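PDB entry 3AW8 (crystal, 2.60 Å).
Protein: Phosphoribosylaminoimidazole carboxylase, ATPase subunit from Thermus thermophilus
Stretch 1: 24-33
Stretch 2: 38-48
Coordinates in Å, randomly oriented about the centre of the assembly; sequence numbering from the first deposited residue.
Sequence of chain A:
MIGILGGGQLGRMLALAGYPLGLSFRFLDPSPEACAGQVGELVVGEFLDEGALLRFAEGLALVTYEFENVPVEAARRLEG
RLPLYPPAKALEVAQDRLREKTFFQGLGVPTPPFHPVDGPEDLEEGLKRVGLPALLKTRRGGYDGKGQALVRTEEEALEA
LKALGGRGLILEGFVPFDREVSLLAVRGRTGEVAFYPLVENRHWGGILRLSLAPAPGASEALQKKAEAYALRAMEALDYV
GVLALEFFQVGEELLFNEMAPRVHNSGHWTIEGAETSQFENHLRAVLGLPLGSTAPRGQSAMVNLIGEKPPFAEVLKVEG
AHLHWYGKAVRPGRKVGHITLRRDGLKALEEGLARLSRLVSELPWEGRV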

# COMPACT_ATOMS: atom_id res chain seq x y z
N SER A 24 11.72 -9.33 -2.07
CA SER A 24 11.20 -10.68 -1.84
C SER A 24 11.29 -10.96 -0.35
O SER A 24 12.13 -10.40 0.35
CB SER A 24 12.02 -11.71 -2.59
OG SER A 24 11.91 -11.47 -3.97
N PHE A 25 10.45 -11.86 0.13
CA PHE A 25 10.44 -12.15 1.55
C PHE A 25 10.29 -13.61 1.87
O PHE A 25 9.77 -14.38 1.06
CB PHE A 25 9.28 -11.37 2.21
CG PHE A 25 9.40 -9.89 2.07
CD1 PHE A 25 10.06 -9.14 3.03
CD2 PHE A 25 8.91 -9.26 0.93
CE1 PHE A 25 10.24 -7.77 2.86
CE2 PHE A 25 9.09 -7.89 0.75
CZ PHE A 25 9.76 -7.14 1.71
N ARG A 26 10.77 -13.98 3.05
CA ARG A 26 10.65 -15.33 3.57
C ARG A 26 10.46 -15.17 5.07
O ARG A 26 11.23 -14.46 5.73
CB ARG A 26 11.91 -16.15 3.30
CG ARG A 26 11.80 -17.57 3.84
CD ARG A 26 13.07 -18.36 3.58
NE ARG A 26 13.29 -18.58 2.16
CZ ARG A 26 14.48 -18.83 1.62
NH1 ARG A 26 15.56 -18.88 2.40
NH2 ARG A 26 14.60 -19.03 0.32
N PHE A 27 9.43 -15.79 5.61
CA PHE A 27 9.18 -15.68 7.04
C PHE A 27 9.45 -16.99 7.74
O PHE A 27 9.47 -18.05 7.12
CB PHE A 27 7.71 -15.28 7.32
CG PHE A 27 7.29 -14.02 6.62
CD1 PHE A 27 6.75 -14.07 5.33
CD2 PHE A 27 7.49 -12.78 7.21
CE1 PHE A 27 6.43 -12.90 4.65
CE2 PHE A 27 7.17 -11.61 6.53
CZ PHE A 27 6.64 -11.67 5.25
N LEU A 28 9.69 -16.91 9.05
CA LEU A 28 9.91 -18.09 9.88
C LEU A 28 8.94 -17.89 11.03
O LEU A 28 8.87 -16.81 11.61
CB LEU A 28 11.35 -18.15 10.43
CG LEU A 28 11.85 -19.54 10.86
CD1 LEU A 28 13.06 -19.38 11.78
CD2 LEU A 28 10.78 -20.31 11.59
N ASP A 29 8.16 -18.91 11.34
CA ASP A 29 7.20 -18.84 12.42
C ASP A 29 6.79 -20.26 12.74
O ASP A 29 6.65 -21.09 11.85
CB ASP A 29 5.97 -18.01 12.03
CG ASP A 29 5.15 -17.59 13.25
OD1 ASP A 29 4.45 -18.44 13.84
OD2 ASP A 29 5.22 -16.39 13.62
N PRO A 30 6.61 -20.57 14.03
CA PRO A 30 6.21 -21.91 14.47
C PRO A 30 4.76 -22.29 14.15
O PRO A 30 4.38 -23.45 14.26
CB PRO A 30 6.50 -21.87 15.97
CG PRO A 30 6.30 -20.44 16.32
CD PRO A 30 6.96 -19.72 15.18
N SER A 31 3.96 -21.31 13.74
CA SER A 31 2.57 -21.59 13.42
C SER A 31 2.30 -21.58 11.93
O SER A 31 2.55 -20.59 11.25
CB SER A 31 1.67 -20.57 14.11
OG SER A 31 0.33 -20.79 13.71
N PRO A 32 1.75 -22.68 11.40
CA PRO A 32 1.44 -22.81 9.98
C PRO A 32 0.43 -21.76 9.53
O PRO A 32 0.30 -21.50 8.34
CB PRO A 32 0.85 -24.22 9.87
CG PRO A 32 1.41 -24.93 11.06
CD PRO A 32 1.33 -23.89 12.13
N GLU A 33 -0.29 -21.18 10.48
CA GLU A 33 -1.31 -20.18 10.19
C GLU A 33 -0.82 -18.72 10.23
O GLU A 33 -1.64 -17.81 10.10
CB GLU A 33 -2.48 -20.33 11.16
CG GLU A 33 -3.66 -21.15 10.66
CD GLU A 33 -3.26 -22.55 10.20
OE1 GLU A 33 -2.82 -22.70 9.03
OE2 GLU A 33 -3.40 -23.50 11.00
N GLN A 38 0.25 -15.75 4.17
CA GLN A 38 -0.73 -15.48 3.12
C GLN A 38 -0.16 -14.45 2.17
O GLN A 38 -0.79 -14.08 1.19
CB GLN A 38 -2.02 -14.93 3.74
CG GLN A 38 -2.74 -15.88 4.68
CD GLN A 38 -3.67 -15.15 5.65
OE1 GLN A 38 -4.20 -14.08 5.33
NE2 GLN A 38 -3.87 -15.72 6.83
N VAL A 39 1.05 -14.00 2.45
CA VAL A 39 1.61 -12.94 1.64
C VAL A 39 3.04 -13.17 1.16
O VAL A 39 3.55 -12.42 0.33
CB VAL A 39 1.48 -11.63 2.45
CG1 VAL A 39 2.84 -11.08 2.83
CG2 VAL A 39 0.62 -10.65 1.70
N GLY A 40 3.69 -14.21 1.68
CA GLY A 40 5.05 -14.51 1.26
C GLY A 40 5.41 -15.96 1.57
O GLY A 40 4.55 -16.73 1.97
N GLU A 41 6.67 -16.32 1.38
CA GLU A 41 7.15 -17.67 1.65
C GLU A 41 7.28 -17.81 3.16
O GLU A 41 8.00 -17.05 3.81
CB GLU A 41 8.50 -17.91 0.97
CG GLU A 41 9.04 -19.33 1.09
CD GLU A 41 10.44 -19.50 0.45
OE1 GLU A 41 11.02 -20.60 0.60
OE2 GLU A 41 10.95 -18.55 -0.19
N LEU A 42 6.58 -18.78 3.73
CA LEU A 42 6.60 -18.99 5.16
C LEU A 42 7.18 -20.35 5.50
O LEU A 42 6.72 -21.38 5.01
CB LEU A 42 5.17 -18.86 5.72
CG LEU A 42 4.81 -19.08 7.20
CD1 LEU A 42 4.25 -20.47 7.37
CD2 LEU A 42 6.01 -18.83 8.11
N VAL A 43 8.21 -20.34 6.34
CA VAL A 43 8.85 -21.57 6.77
C VAL A 43 8.33 -21.83 8.17
O VAL A 43 8.51 -21.01 9.07
CB VAL A 43 10.39 -21.42 6.81
CG1 VAL A 43 11.03 -22.66 7.44
CG2 VAL A 43 10.91 -21.21 5.41
N VAL A 44 7.65 -22.96 8.36
CA VAL A 44 7.12 -23.30 9.67
C VAL A 44 8.20 -23.99 10.50
O VAL A 44 8.81 -24.96 10.04
CB VAL A 44 5.89 -24.24 9.57
CG1 VAL A 44 5.29 -24.47 10.96
CG2 VAL A 44 4.84 -23.63 8.65
N GLY A 45 8.45 -23.49 11.70
CA GLY A 45 9.45 -24.09 12.56
C GLY A 45 9.71 -23.27 13.80
O GLY A 45 9.48 -22.06 13.80
N GLU A 46 10.17 -23.91 14.87
CA GLU A 46 10.47 -23.21 16.12
C GLU A 46 11.73 -22.39 15.90
O GLU A 46 12.59 -22.78 15.12
CB GLU A 46 10.71 -24.21 17.26
CG GLU A 46 9.56 -25.18 17.50
CD GLU A 46 8.33 -24.50 18.09
OE1 GLU A 46 7.29 -25.18 18.25
OE2 GLU A 46 8.40 -23.29 18.41
N PHE A 47 11.84 -21.26 16.59
CA PHE A 47 13.02 -20.40 16.45
C PHE A 47 14.27 -21.04 17.02
O PHE A 47 15.39 -20.69 16.64
CB PHE A 47 12.78 -19.05 17.14
CG PHE A 47 11.71 -18.22 16.50
CD1 PHE A 47 11.88 -17.72 15.21
CD2 PHE A 47 10.52 -17.95 17.17
CE1 PHE A 47 10.88 -16.97 14.60
CE2 PHE A 47 9.52 -17.20 16.57
CZ PHE A 47 9.70 -16.70 15.29
N LEU A 48 14.08 -21.99 17.93
CA LEU A 48 15.21 -22.67 18.53
C LEU A 48 15.53 -24.00 17.85
O LEU A 48 16.39 -24.76 18.31
CB LEU A 48 14.98 -22.86 20.02
CG LEU A 48 14.95 -21.51 20.74
CD1 LEU A 48 14.81 -21.73 22.24
CD2 LEU A 48 16.22 -20.72 20.41

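What holds the two backbones together? Strands 25-29 and 41-44 run parallel, their axes 24° apart, and a ladder of four hydrogen bonds joins them. Phe27 N donates to Glu41 O at 2.6 Å, and Phe27 O accepts from Val43 N at 2.7 Å; two residues on, Asp29 N reaches Val43 O at 3.1 Å and Asp29 O receives Gly45 N at 3.0 Å. Phe27 and Asp29 thus each bond to residues flanking their bridge partners, Leu42 and Val44, as parallel pairing requires. CA-H...O contacts reinforce the ladder, including Val44 CA to Asp29 O at 3.1 Å.

Where do charged side chains meet? Arg26 and Glu41 are paired in the register and project from the same face, so the extended Glu41 chain and the Arg26 chain, t at chi1 and chi2 but m at chi3, bring opposite charges together. Arg26 NE lies 3.3 Å from Glu41 OE2, a salt bridge with a nearly straight but weak hydrogen bond. The carboxylate oxygen sits at the edge of the guanidinium, near its plane, where the N-H points.

What packs on the opposite face? Phe27 and Leu42 project there, with Phe27 CB 4.0 Å from Leu42 CD2. The edge of the Phe27 ring meets the backbone of Gly40, CE1 to CA at 4.0 Å. A side chain would not fit here: an ideal CB on Gly40 would lie 2.8 Å from Phe27 CE1, a clash.

How does the contact continue past the strands? Phe47 swings its ring end back to stretch 1, placing CD1 4.0 Å from Leu28 CD1 and CE2 3.9 Å from Pro30 CD. Pro30 N is 3.2 Å from Gly45 O but has no hydrogen to share, so this close pair is not a hydrogen bond; the N-H of Ser31 goes instead to Asp29 OD1, with Ser31 N 2.9 Å from Asp29 OD1. Beyond, Pro32 CG packs 3.9 Å from Val44 CG1, an apolar contact at the exposed margin.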